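N-acetylneuraminate lyase (PDB 5ZKA) is a lyase of the dihydrodipicolinate synthetase family, built as a closed parallel beta/alpha barrel of the TIM-barrel kind. Local coordinates at residues L107-P112 with N135-Y140; I209-N214 with G253-I258; L262-V267 with F286-H291; Y140-L145 with F169-F174. One frame throughout, in Å; residues are numbered along the deposited sequence.

Interaction 1. Residues L107-P112 with N135-Y140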
loop_
_atom_site.group_PDB
_atom_site.type_symbol
_atom_site.label_atom_id
_atom_site.label_comp_id
_atom_site.label_asym_id
_atom_site.label_seq_id
_atom_site.Cartn_x
_atom_site.Cartn_y
_atom_site.Cartn_z
ATOM N N LEU B 107 13.636 13.311 18.694
ATOM C CA LEU B 107 13.353 12.027 19.315
ATOM C C LEU B 107 12.315 11.289 18.495
ATOM O O LEU B 107 11.604 11.870 17.671
ATOM C CB LEU B 107 12.823 12.196 20.742
ATOM C CG LEU B 107 13.652 13.104 21.646
ATOM C CD1 LEU B 107 13.004 13.246 23.009
ATOM C CD2 LEU B 107 15.041 12.510 21.780
ATOM N N SER B 108 12.232 9.992 18.740
ATOM C CA SER B 108 11.095 9.213 18.294
ATOM C C SER B 108 10.762 8.232 19.401
ATOM O O SER B 108 11.579 7.968 20.293
ATOM C CB SER B 108 11.370 8.481 16.974
ATOM O OG SER B 108 12.342 7.475 17.165
ATOM N N ALA B 109 9.537 7.718 19.365
ATOM C CA ALA B 109 9.136 6.773 20.396
ATOM C C ALA B 109 7.992 5.920 19.884
ATOM O O ALA B 109 7.137 6.395 19.132
ATOM C CB ALA B 109 8.712 7.484 21.685
ATOM N N VAL B 110 8.002 4.662 20.300
ATOM C CA VAL B 110 6.848 3.784 20.232
ATOM C C VAL B 110 6.529 3.376 21.665
ATOM O O VAL B 110 7.437 3.263 22.496
ATOM C CB VAL B 110 7.132 2.567 19.323
ATOM C CG1 VAL B 110 8.265 1.726 19.871
ATOM C CG2 VAL B 110 5.878 1.745 19.116
ATOM N N THR B 111 5.244 3.205 21.971
ATOM C CA THR B 111 4.846 2.911 23.340
ATOM C C THR B 111 4.947 1.413 23.633
ATOM O O THR B 111 5.038 0.595 22.714
ATOM C CB THR B 111 3.425 3.408 23.592
ATOM O OG1 THR B 111 2.483 2.452 23.092
ATOM C CG2 THR B 111 3.199 4.751 22.911
ATOM N N PRO B 112 4.967 1.029 24.909
ATOM C CA PRO B 112 5.004 -0.398 25.257
ATOM C C PRO B 112 3.655 -1.086 25.100
ATOM O O PRO B 112 2.592 -0.474 25.235
ATOM C CB PRO B 112 5.438 -0.393 26.728
ATOM C CG PRO B 112 6.025 0.964 26.972
ATOM C CD PRO B 112 5.279 1.889 26.062
ATOM N N ASN B 135 12.411 18.516 23.640
ATOM C CA ASN B 135 12.861 18.125 22.311
ATOM C C ASN B 135 11.673 17.854 21.395
ATOM O O ASN B 135 10.523 17.797 21.828
ATOM C CB ASN B 135 13.742 16.875 22.404
ATOM C CG ASN B 135 14.845 16.862 21.376
ATOM O OD1 ASN B 135 14.689 17.376 20.267
ATOM N ND2 ASN B 135 15.986 16.283 21.749
ATOM N N TYR B 136 11.975 17.675 20.113
ATOM C CA TYR B 136 10.994 17.344 19.087
ATOM C C TYR B 136 10.783 15.836 19.019
ATOM O O TYR B 136 11.639 15.044 19.421
ATOM C CB TYR B 136 11.438 17.869 17.723
ATOM C CG TYR B 136 11.741 19.352 17.754
ATOM C CD1 TYR B 136 10.759 20.289 17.457
ATOM C CD2 TYR B 136 13.003 19.815 18.117
ATOM C CE1 TYR B 136 11.032 21.648 17.507
ATOM C CE2 TYR B 136 13.280 21.168 18.169
ATOM C CZ TYR B 136 12.293 22.076 17.861
ATOM O OH TYR B 136 12.573 23.423 17.916
ATOM N N MET B 137 9.635 15.442 18.471
ATOM C CA MET B 137 9.190 14.059 18.558
ATOM C C MET B 137 8.609 13.579 17.235
ATOM O O MET B 137 7.787 14.271 16.626
ATOM C CB MET B 137 8.146 13.906 19.672
ATOM C CG MET B 137 7.439 12.559 19.698
ATOM S SD MET B 137 8.500 11.195 20.206
ATOM C CE MET B 137 8.755 11.632 21.922
ATOM N N ILE B 138 9.038 12.386 16.816
ATOM C CA ILE B 138 8.440 11.627 15.716
ATOM C C ILE B 138 7.633 10.483 16.325
ATOM O O ILE B 138 8.178 9.667 17.078
ATOM C CB ILE B 138 9.513 11.089 14.754
ATOM C CG1 ILE B 138 10.287 12.235 14.090
ATOM C CG2 ILE B 138 8.885 10.147 13.696
ATOM C CD1 ILE B 138 9.454 13.102 13.230
ATOM N N ILE B 139 6.335 10.416 16.009
ATOM C CA ILE B 139 5.480 9.343 16.508
ATOM C C ILE B 139 5.529 8.170 15.539
ATOM O O ILE B 139 5.975 8.292 14.398
ATOM C CB ILE B 139 4.024 9.804 16.719
ATOM C CG1 ILE B 139 3.456 10.352 15.408
ATOM C CG2 ILE B 139 3.935 10.835 17.842
ATOM C CD1 ILE B 139 1.970 10.606 15.438
ATOM N N TYR B 140 5.076 7.012 16.011
ATOM C CA TYR B 140 4.855 5.855 15.154
ATOM C C TYR B 140 3.384 5.803 14.768
ATOM O O TYR B 140 2.512 6.095 15.590
ATOM C CB TYR B 140 5.243 4.552 15.857
ATOM C CG TYR B 140 6.713 4.197 15.774
ATOM C CD1 TYR B 140 7.686 5.132 16.094
ATOM C CD2 TYR B 140 7.125 2.914 15.420
ATOM C CE1 TYR B 140 9.026 4.818 16.037
ATOM C CE2 TYR B 140 8.470 2.587 15.363
ATOM C CZ TYR B 140 9.418 3.549 15.674
ATOM O OH TYR B 140 10.763 3.259 15.628
#

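Interaction 2. Residues I209-N214 with G253-I258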
loop_
_atom_site.group_PDB
_atom_site.type_symbol
_atom_site.label_atom_id
_atom_site.label_comp_id
_atom_site.label_asym_id
_atom_site.label_seq_id
_atom_site.Cartn_x
_atom_site.Cartn_y
_atom_site.Cartn_z
ATOM N N ILE B 209 12.829 5.524 6.725
ATOM C CA ILE B 209 13.656 5.008 7.815
ATOM C C ILE B 209 13.648 3.489 7.681
ATOM O O ILE B 209 12.574 2.869 7.707
ATOM C CB ILE B 209 13.119 5.433 9.193
ATOM C CG1 ILE B 209 13.170 6.953 9.364
ATOM C CG2 ILE B 209 13.883 4.728 10.313
ATOM C CD1 ILE B 209 12.240 7.449 10.447
ATOM N N GLY B 210 14.826 2.882 7.528
ATOM C CA GLY B 210 14.805 1.449 7.268
ATOM C C GLY B 210 16.123 0.768 7.546
ATOM O O GLY B 210 17.189 1.391 7.528
ATOM N N SER B 211 16.037 -0.545 7.790
ATOM C CA SER B 211 17.248 -1.278 8.122
ATOM C C SER B 211 18.044 -1.663 6.884
ATOM O O SER B 211 19.274 -1.778 6.969
ATOM C CB SER B 211 16.912 -2.523 8.947
ATOM O OG SER B 211 15.979 -3.327 8.237
ATOM N N THR B 212 17.391 -1.854 5.729
ATOM C CA THR B 212 18.157 -2.288 4.564
ATOM C C THR B 212 19.026 -1.187 3.990
ATOM O O THR B 212 19.905 -1.483 3.171
ATOM C CB THR B 212 17.241 -2.844 3.454
ATOM O OG1 THR B 212 16.488 -1.782 2.841
ATOM C CG2 THR B 212 16.309 -3.889 4.018
ATOM N N TYR B 213 18.823 0.068 4.407
ATOM C CA TYR B 213 19.651 1.148 3.902
ATOM C C TYR B 213 21.071 1.090 4.456
ATOM O O TYR B 213 21.935 1.811 3.943
ATOM C CB TYR B 213 18.990 2.502 4.210
ATOM C CG TYR B 213 17.527 2.554 3.775
ATOM C CD1 TYR B 213 17.112 1.954 2.583
ATOM C CD2 TYR B 213 16.568 3.188 4.557
ATOM C CE1 TYR B 213 15.774 1.996 2.179
ATOM C CE2 TYR B 213 15.229 3.250 4.157
ATOM C CZ TYR B 213 14.841 2.634 2.968
ATOM O OH TYR B 213 13.523 2.667 2.569
ATOM N N ASN B 214 21.327 0.251 5.477
ATOM C CA ASN B 214 22.698 -0.020 5.915
ATOM C C ASN B 214 23.533 -0.649 4.807
ATOM O O ASN B 214 24.759 -0.497 4.803
ATOM C CB ASN B 214 22.719 -0.966 7.128
ATOM C CG ASN B 214 22.277 -0.298 8.409
ATOM O OD1 ASN B 214 23.067 0.365 9.081
ATOM N ND2 ASN B 214 21.014 -0.486 8.769
ATOM N N GLY B 253 16.593 -14.399 6.639
ATOM C CA GLY B 253 16.731 -13.800 7.953
ATOM C C GLY B 253 17.259 -12.387 7.829
ATOM O O GLY B 253 18.430 -12.186 7.496
ATOM N N LEU B 254 16.394 -11.398 8.081
ATOM C CA LEU B 254 16.696 -10.006 7.748
ATOM C C LEU B 254 17.965 -9.509 8.441
ATOM O O LEU B 254 18.945 -9.128 7.782
ATOM C CB LEU B 254 15.482 -9.136 8.105
ATOM C CG LEU B 254 15.625 -7.605 8.161
ATOM C CD1 LEU B 254 15.862 -7.079 6.780
ATOM C CD2 LEU B 254 14.376 -6.999 8.763
ATOM N N TYR B 255 17.973 -9.491 9.777
ATOM C CA TYR B 255 19.081 -8.848 10.480
ATOM C C TYR B 255 20.364 -9.665 10.392
ATOM O O TYR B 255 21.455 -9.094 10.300
ATOM C CB TYR B 255 18.714 -8.591 11.942
ATOM C CG TYR B 255 17.612 -7.567 12.083
ATOM C CD1 TYR B 255 17.750 -6.287 11.548
ATOM C CD2 TYR B 255 16.424 -7.881 12.731
ATOM C CE1 TYR B 255 16.739 -5.352 11.663
ATOM C CE2 TYR B 255 15.410 -6.943 12.853
ATOM C CZ TYR B 255 15.574 -5.686 12.315
ATOM O OH TYR B 255 14.570 -4.757 12.434
ATOM N N GLN B 256 20.276 -11.003 10.428
ATOM C CA GLN B 256 21.517 -11.762 10.295
ATOM C C GLN B 256 22.100 -11.600 8.898
ATOM O O GLN B 256 23.322 -11.558 8.740
ATOM C CB GLN B 256 21.302 -13.248 10.637
ATOM C CG GLN B 256 20.412 -14.016 9.676
ATOM C CD GLN B 256 20.102 -15.419 10.182
ATOM O OE1 GLN B 256 20.485 -15.778 11.297
ATOM N NE2 GLN B 256 19.405 -16.218 9.367
ATOM N N THR B 257 21.248 -11.447 7.881
ATOM C CA THR B 257 21.767 -11.299 6.519
ATOM C C THR B 257 22.400 -9.930 6.305
ATOM O O THR B 257 23.438 -9.825 5.642
ATOM C CB THR B 257 20.657 -11.556 5.500
ATOM O OG1 THR B 257 20.188 -12.887 5.685
ATOM C CG2 THR B 257 21.166 -11.388 4.065
ATOM N N ILE B 258 21.793 -8.867 6.847
ATOM C CA ILE B 258 22.413 -7.541 6.761
ATOM C C ILE B 258 23.801 -7.560 7.391
ATOM O O ILE B 258 24.751 -6.987 6.842
ATOM C CB ILE B 258 21.506 -6.475 7.409
ATOM C CG1 ILE B 258 20.264 -6.253 6.549
ATOM C CG2 ILE B 258 22.253 -5.143 7.577
ATOM C CD1 ILE B 258 19.153 -5.488 7.256
#

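Interaction 3. Residues L262-V267 with F286-H291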
loop_
_atom_site.group_PDB
_atom_site.type_symbol
_atom_site.label_atom_id
_atom_site.label_comp_id
_atom_site.label_asym_id
_atom_site.label_seq_id
_atom_site.Cartn_x
_atom_site.Cartn_y
_atom_site.Cartn_z
ATOM N N LEU B 262 27.299 -6.808 5.504
ATOM C CA LEU B 262 28.200 -5.769 6.000
ATOM C C LEU B 262 29.618 -6.300 6.129
ATOM O O LEU B 262 30.584 -5.626 5.749
ATOM C CB LEU B 262 27.702 -5.236 7.344
ATOM C CG LEU B 262 26.565 -4.210 7.226
ATOM C CD1 LEU B 262 25.961 -3.943 8.603
ATOM C CD2 LEU B 262 27.088 -2.922 6.603
ATOM N N LYS B 263 29.759 -7.518 6.648
ATOM C CA LYS B 263 31.083 -8.106 6.807
ATOM C C LYS B 263 31.715 -8.414 5.463
ATOM O O LYS B 263 32.938 -8.316 5.318
ATOM C CB LYS B 263 30.991 -9.374 7.649
ATOM C CG LYS B 263 31.126 -9.138 9.135
ATOM C CD LYS B 263 31.035 -10.455 9.892
ATOM C CE LYS B 263 29.718 -11.122 9.592
ATOM N NZ LYS B 263 29.518 -12.322 10.432
ATOM N N LEU B 264 30.909 -8.805 4.476
ATOM C CA LEU B 264 31.430 -9.003 3.131
ATOM C C LEU B 264 31.875 -7.694 2.505
ATOM O O LEU B 264 32.678 -7.711 1.566
ATOM C CB LEU B 264 30.378 -9.685 2.256
ATOM C CG LEU B 264 30.124 -11.157 2.591
ATOM C CD1 LEU B 264 28.825 -11.622 1.964
ATOM C CD2 LEU B 264 31.291 -12.031 2.139
ATOM N N GLU B 265 31.374 -6.566 3.006
ATOM C CA GLU B 265 31.847 -5.251 2.601
ATOM C C GLU B 265 32.990 -4.746 3.475
ATOM O O GLU B 265 33.370 -3.576 3.365
ATOM C CB GLU B 265 30.686 -4.257 2.617
ATOM C CG GLU B 265 29.700 -4.492 1.483
ATOM C CD GLU B 265 30.234 -3.980 0.161
ATOM O OE1 GLU B 265 30.395 -2.743 0.040
ATOM O OE2 GLU B 265 30.502 -4.804 -0.742
ATOM N N GLY B 266 33.547 -5.598 4.330
ATOM C CA GLY B 266 34.677 -5.235 5.160
ATOM C C GLY B 266 34.339 -4.545 6.459
ATOM O O GLY B 266 35.249 -4.023 7.117
ATOM N N VAL B 267 33.068 -4.521 6.849
ATOM C CA VAL B 267 32.630 -3.867 8.079
ATOM C C VAL B 267 32.545 -4.910 9.188
ATOM O O VAL B 267 31.949 -5.978 9.004
ATOM C CB VAL B 267 31.277 -3.166 7.870
ATOM C CG1 VAL B 267 30.792 -2.526 9.161
ATOM C CG2 VAL B 267 31.389 -2.117 6.762
ATOM N N PHE B 286 23.897 -18.312 1.220
ATOM C CA PHE B 286 22.905 -17.506 0.514
ATOM C C PHE B 286 23.204 -16.018 0.650
ATOM O O PHE B 286 23.052 -15.255 -0.314
ATOM C CB PHE B 286 21.513 -17.847 1.049
ATOM C CG PHE B 286 20.383 -17.359 0.178
ATOM C CD1 PHE B 286 19.983 -18.082 -0.929
ATOM C CD2 PHE B 286 19.707 -16.198 0.491
ATOM C CE1 PHE B 286 18.940 -17.640 -1.719
ATOM C CE2 PHE B 286 18.655 -15.751 -0.299
ATOM C CZ PHE B 286 18.279 -16.473 -1.403
ATOM N N ALA B 287 23.641 -15.588 1.838
ATOM C CA ALA B 287 24.028 -14.193 2.027
ATOM C C ALA B 287 25.173 -13.815 1.104
ATOM O O ALA B 287 25.188 -12.717 0.537
ATOM C CB ALA B 287 24.426 -13.952 3.480
ATOM N N LYS B 288 26.146 -14.717 0.942
ATOM C CA LYS B 288 27.251 -14.461 0.028
ATOM C C LYS B 288 26.752 -14.308 -1.398
ATOM O O LYS B 288 27.200 -13.416 -2.129
ATOM C CB LYS B 288 28.281 -15.588 0.115
ATOM C CG LYS B 288 29.005 -15.660 1.454
ATOM C CD LYS B 288 29.957 -16.851 1.488
ATOM C CE LYS B 288 30.536 -17.064 2.878
ATOM N NZ LYS B 288 31.627 -18.062 2.835
ATOM N N GLU B 289 25.813 -15.167 -1.807
ATOM C CA GLU B 289 25.262 -15.078 -3.156
ATOM C C GLU B 289 24.493 -13.776 -3.360
ATOM O O GLU B 289 24.545 -13.182 -4.442
ATOM C CB GLU B 289 24.361 -16.280 -3.435
ATOM C CG GLU B 289 25.139 -17.524 -3.831
ATOM C CD GLU B 289 26.204 -17.225 -4.874
ATOM O OE1 GLU B 289 27.401 -17.149 -4.511
ATOM O OE2 GLU B 289 25.840 -17.050 -6.057
ATOM N N LEU B 290 23.764 -13.330 -2.335
ATOM C CA LEU B 290 23.027 -12.081 -2.450
ATOM C C LEU B 290 23.983 -10.910 -2.631
ATOM O O LEU B 290 23.721 -10.000 -3.424
ATOM C CB LEU B 290 22.151 -11.876 -1.216
ATOM C CG LEU B 290 20.928 -12.766 -0.996
ATOM C CD1 LEU B 290 20.328 -12.481 0.371
ATOM C CD2 LEU B 290 19.892 -12.548 -2.089
ATOM N N HIS B 291 25.101 -10.931 -1.900
ATOM C CA HIS B 291 26.105 -9.876 -2.004
ATOM C C HIS B 291 26.722 -9.848 -3.397
ATOM O O HIS B 291 26.805 -8.790 -4.030
ATOM C CB HIS B 291 27.180 -10.096 -0.930
ATOM C CG HIS B 291 28.348 -9.159 -1.034
ATOM N ND1 HIS B 291 29.608 -9.587 -1.381
ATOM C CD2 HIS B 291 28.447 -7.821 -0.835
ATOM C CE1 HIS B 291 30.436 -8.558 -1.393
ATOM N NE2 HIS B 291 29.757 -7.473 -1.063
#

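Interaction 4. Residues Y140-L145 with F169-F174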
loop_
_atom_site.group_PDB
_atom_site.type_symbol
_atom_site.label_atom_id
_atom_site.label_comp_id
_atom_site.label_asym_id
_atom_site.label_seq_id
_atom_site.Cartn_x
_atom_site.Cartn_y
_atom_site.Cartn_z
ATOM N N TYR B 140 5.076 7.012 16.011
ATOM C CA TYR B 140 4.855 5.855 15.154
ATOM C C TYR B 140 3.384 5.803 14.768
ATOM O O TYR B 140 2.512 6.095 15.590
ATOM C CB TYR B 140 5.243 4.552 15.857
ATOM C CG TYR B 140 6.713 4.197 15.774
ATOM C CD1 TYR B 140 7.686 5.132 16.094
ATOM C CD2 TYR B 140 7.125 2.914 15.420
ATOM C CE1 TYR B 140 9.026 4.818 16.037
ATOM C CE2 TYR B 140 8.470 2.587 15.363
ATOM C CZ TYR B 140 9.418 3.549 15.674
ATOM O OH TYR B 140 10.763 3.259 15.628
ATOM N N SER B 141 3.113 5.410 13.514
ATOM C CA SER B 141 1.730 5.261 13.064
ATOM C C SER B 141 1.008 4.144 13.808
ATOM O O SER B 141 -0.194 4.256 14.075
ATOM C CB SER B 141 1.695 5.007 11.556
ATOM O OG SER B 141 2.322 3.766 11.241
ATOM N N ILE B 142 1.705 3.062 14.140
ATOM C CA ILE B 142 1.195 2.056 15.060
ATOM C C ILE B 142 1.914 2.242 16.396
ATOM O O ILE B 142 3.103 1.906 16.512
ATOM C CB ILE B 142 1.380 0.632 14.522
ATOM C CG1 ILE B 142 1.062 0.576 13.030
ATOM C CG2 ILE B 142 0.476 -0.313 15.279
ATOM C CD1 ILE B 142 1.090 -0.834 12.453
ATOM N N PRO B 143 1.242 2.766 17.426
ATOM C CA PRO B 143 1.938 3.141 18.669
ATOM C C PRO B 143 2.435 1.966 19.503
ATOM O O PRO B 143 3.082 2.198 20.531
ATOM C CB PRO B 143 0.875 3.948 19.435
ATOM C CG PRO B 143 -0.147 4.327 18.409
ATOM C CD PRO B 143 -0.163 3.199 17.430
ATOM N N PHE B 144 2.138 0.725 19.121
ATOM C CA PHE B 144 2.775 -0.447 19.711
ATOM C C PHE B 144 2.687 -1.585 18.703
ATOM O O PHE B 144 2.129 -1.429 17.613
ATOM C CB PHE B 144 2.166 -0.829 21.072
ATOM C CG PHE B 144 0.654 -0.807 21.125
ATOM C CD1 PHE B 144 -0.049 0.391 21.116
ATOM C CD2 PHE B 144 -0.058 -1.991 21.237
ATOM C CE1 PHE B 144 -1.434 0.403 21.182
ATOM C CE2 PHE B 144 -1.442 -1.985 21.309
ATOM C CZ PHE B 144 -2.130 -0.787 21.281
ATOM N N LEU B 145 3.244 -2.739 19.065
ATOM C CA LEU B 145 3.414 -3.802 18.083
ATOM C C LEU B 145 2.079 -4.430 17.693
ATOM O O LEU B 145 1.630 -4.277 16.552
ATOM C CB LEU B 145 4.379 -4.872 18.612
ATOM C CG LEU B 145 5.024 -5.824 17.590
ATOM C CD1 LEU B 145 4.106 -6.998 17.213
ATOM C CD2 LEU B 145 5.470 -5.065 16.346
ATOM N N PHE B 169 5.781 5.877 9.424
ATOM C CA PHE B 169 4.662 5.077 8.938
ATOM C C PHE B 169 5.152 3.648 8.743
ATOM O O PHE B 169 5.960 3.384 7.847
ATOM C CB PHE B 169 4.133 5.659 7.630
ATOM C CG PHE B 169 2.642 5.732 7.553
ATOM C CD1 PHE B 169 1.926 4.754 6.892
ATOM C CD2 PHE B 169 1.959 6.796 8.119
ATOM C CE1 PHE B 169 0.548 4.824 6.816
ATOM C CE2 PHE B 169 0.585 6.871 8.045
ATOM C CZ PHE B 169 -0.119 5.891 7.394
ATOM N N THR B 170 4.672 2.720 9.574
ATOM C CA THR B 170 5.243 1.381 9.595
ATOM C C THR B 170 4.392 0.306 8.936
ATOM O O THR B 170 4.904 -0.797 8.696
ATOM C CB THR B 170 5.523 0.944 11.035
ATOM O OG1 THR B 170 4.286 0.838 11.741
ATOM C CG2 THR B 170 6.423 1.965 11.725
ATOM N N ALA B 171 3.116 0.566 8.678
ATOM C CA ALA B 171 2.246 -0.393 8.003
ATOM C C ALA B 171 1.768 0.230 6.702
ATOM O O ALA B 171 1.366 1.399 6.678
ATOM C CB ALA B 171 1.051 -0.783 8.874
ATOM N N GLY B 172 1.808 -0.547 5.625
ATOM C CA GLY B 172 1.538 0.012 4.315
ATOM C C GLY B 172 0.066 0.126 3.979
ATOM O O GLY B 172 -0.429 -0.580 3.097
ATOM N N ASP B 173 -0.653 0.998 4.685
ATOM C CA ASP B 173 -2.009 1.382 4.289
ATOM C C ASP B 173 -1.861 2.649 3.454
ATOM O O ASP B 173 -1.688 3.746 3.994
ATOM C CB ASP B 173 -2.893 1.597 5.515
ATOM C CG ASP B 173 -4.308 2.038 5.159
ATOM O OD1 ASP B 173 -4.580 2.366 3.980
ATOM O OD2 ASP B 173 -5.164 2.055 6.071
ATOM N N PHE B 174 -1.906 2.513 2.127
ATOM C CA PHE B 174 -1.587 3.679 1.306
ATOM C C PHE B 174 -2.756 4.648 1.153
ATOM O O PHE B 174 -2.540 5.792 0.736
ATOM C CB PHE B 174 -1.044 3.209 -0.052
ATOM C CG PHE B 174 0.363 2.696 0.041
ATOM C CD1 PHE B 174 0.614 1.428 0.540
ATOM C CD2 PHE B 174 1.433 3.492 -0.307
ATOM C CE1 PHE B 174 1.905 0.955 0.676
ATOM C CE2 PHE B 174 2.744 3.025 -0.169
ATOM C CZ PHE B 174 2.971 1.750 0.326
#

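Interaction 1. Residues L107-P112 with N135-Y140
Leu-107 and Ser-108 pair in parallel with Met-137 and Ile-138, joining two adjacent strands of a TIM barrel through a beta-alpha-beta unit. The ladder opens with Leu-107 N giving its hydrogen to Tyr-136 O at 2.7 Å. Leu-107 O then accepts from Ile-138 N at 2.8 Å, and Ala-109 N reaches Ile-138 O over a longer 3.3 Å. On the side of Leu-107 and Ala-109, Met-137 folds back: its CG stands opposite the backbone N (chi1 170°), but the bends beyond it carry SD to 4.0 Å from Ala-109 CB. Leu-107 sets its branches slantwise against Asn-135, with Leu-107 CD1 3.8 Å from Asn-135 CB. Where the pairing ends, Val-110 CB sits over the centre of one face of the Tyr-140 ring, a CH-pi contact of 3.9 Å to the centroid and 13° off the normal. The phenol oxygen beyond that ring bonds to Tyr-47 OH and Lys-168 NZ, and Ser-108 OG also bonds to Tyr-47 OH. Helix 119-133, the crossover between the two strands, covers Leu-107 and Met-137, while strands 79-83 and 164-169 flank the pair.

Interaction 2. Residues I209-N214 with G253-I258
Ser-211, just beyond strand 207-210, is the residue that meets the first turn of helix 254-264 most broadly, touching three of its side chains. Its CB approaches the Tyr-255 ring at the edge, close to the ring plane, 3.9 Å from CE1. Its OG leans toward Leu-254, 4.0 Å from both CD1 and CD2 of that residue. The carbonyl of Ser-211 is gripped from within its own turn: Asn-214 N comes to Ser-211 O at 3.2 Å, and Asn-214 ND2 to the same oxygen at 2.8 Å and 170°, both from one face of the carbonyl plane. Ile-258 CD1 also rests against this oxygen, at 3.7 Å.

Next, Thr-212 puts CG2 4.2 Å from Leu-254 CD1 while its OG1 bonds to Asp-194; a bound 1,2-ethanediol, probably from the crystallisation liquor, lies about 4 Å from this side chain. Asn-214 ends the contact, its CB against Ile-258 CG2, and its amide is held further by Asn-37 and by Ala-14 O.

The opposing helix turn starts at Gly-253, whose oxygen receives Thr-257 N and OG1 from opposite faces of its plane. Gly-253 itself joins helix 232-252 to helix 254-264, so the contact sets the turn just past that junction against the end of the last barrel strand, with strand 10-14 alongside and helix 281-294 packed behind Thr-257.

Interaction 3. Residues L262-V267 with F286-H291
His-291 NE2 donates to Glu-265 OE2 at 2.8 Å, in a nearly straight bond of 169°. The carboxylate oxygen lies in the imidazole plane, where the N-H points, and receives it on its anti lone pair, the one turned away from OE1. The carboxylate and ring planes stand 57° apart, so the two groups are not coplanar although the bond itself is straight. With CG opposite the backbone N (chi1 174°), His-291 extends from helix 281-294 toward the end of helix 254-264, while Glu-265, bent at its second torsion, curls back to meet it.

Leu-264 packs on the ring. Its CB lies over the centre of one face, 3.7 Å from the His-291 centroid, a CH-pi contact. Its CD1 reaches on to the helix, 3.7 Å from His-291 CB and 3.8 Å from Lys-288 CA. Thus one face and one edge of the same imidazole are both occupied by consecutive residues.

Those residues are positioned by a Schellman motif, in which Val-267 N bonds to Leu-262 O at 2.9 Å and Gly-266 N to Lys-263 O at 3.0 Å, with Gly-266 at positive phi. The second carboxylate oxygen, OE1, bonds to Tyr-36 OH of helix 27-39. Glu-265 is therefore held at both oxygens, and its negative charge would be expected to polarise the imidazole and perhaps favour protonation of His-291. The bond and the leucine contact together join the C-terminal helix to the end of helix 254-264.

Interaction 4. Residues Y140-L145 with F169-F174
Ser-141 OG accepts the backbone hydrogen of Thr-170 N at 3.1 Å and 169°, a polar tie between the loops that follow two neighbouring barrel strands. The hydroxyl reaches it because chi1 of 64° sets OG between the backbone N and the carbonyl carbon. The same residue turns its CB over one face of Phe-169, displaced toward the ring's rim, 4.2 Å from the centroid in a CH-pi contact. Next along the chain, Ile-142 CD1 meets Ala-171 CB at 3.6 Å, and Ile-142 CG1 lies 3.5 Å from Thr-170 OG1. Thr-170 presents its methyl in a different direction, crossing Tyr-140 at about a right angle, with Thr-170 CG2 3.9 Å from Tyr-140 CD2.

A second shell fixes these groups. Ser-141 OG also bonds to Asn-149 OD1, and its backbone pairs with Met-150 and Lys-168. The Phe-169 ring is backed by Leu-176 and Leu-177 of helix 174-183. Farther along, Gly-172 centres an inverse gamma turn, closed by Asp-173 N to Ala-171 O at 2.9 Å, before the Asp-173 side chain caps that helix. Phe-174, its first residue, meets Phe-184 of the neighbouring subunit.

One serine hydroxyl thus does two jobs: it satisfies the amide of Thr-170 and presumably gives its own proton to the Asn-149 oxygen. The Thr-170 bond joins the two loops, and the Asn-149 bond steadies the serine, at the C-terminal ends of their strands, where TIM-barrel active sites lie.

In the fold
Two pairs of neighbours emerge from the four contacts. Interactions 1 and 4, with centres 13 Å apart, share Tyr-140 and follow one strand from its pairing into its loop; Thr-111 OG1 ties them, 2.6 Å from Pro-143 O. Interactions 2 and 3, 12 Å apart between centres, both use helix 254-264, one at its beginning and one at its end, and Thr-257 CG2 touches Leu-290 CD1 at 3.9 Å. Interactions 1, 2 and 4 reach the C-terminal ends of barrel strands, the active-site side of TIM barrels, and a 1,2-ethanediol lies near interaction 2; 2 and 4 approach to about 6 Å between nearest atoms. Interaction 3 is peripheral, 33 Å from interaction 1 between centres.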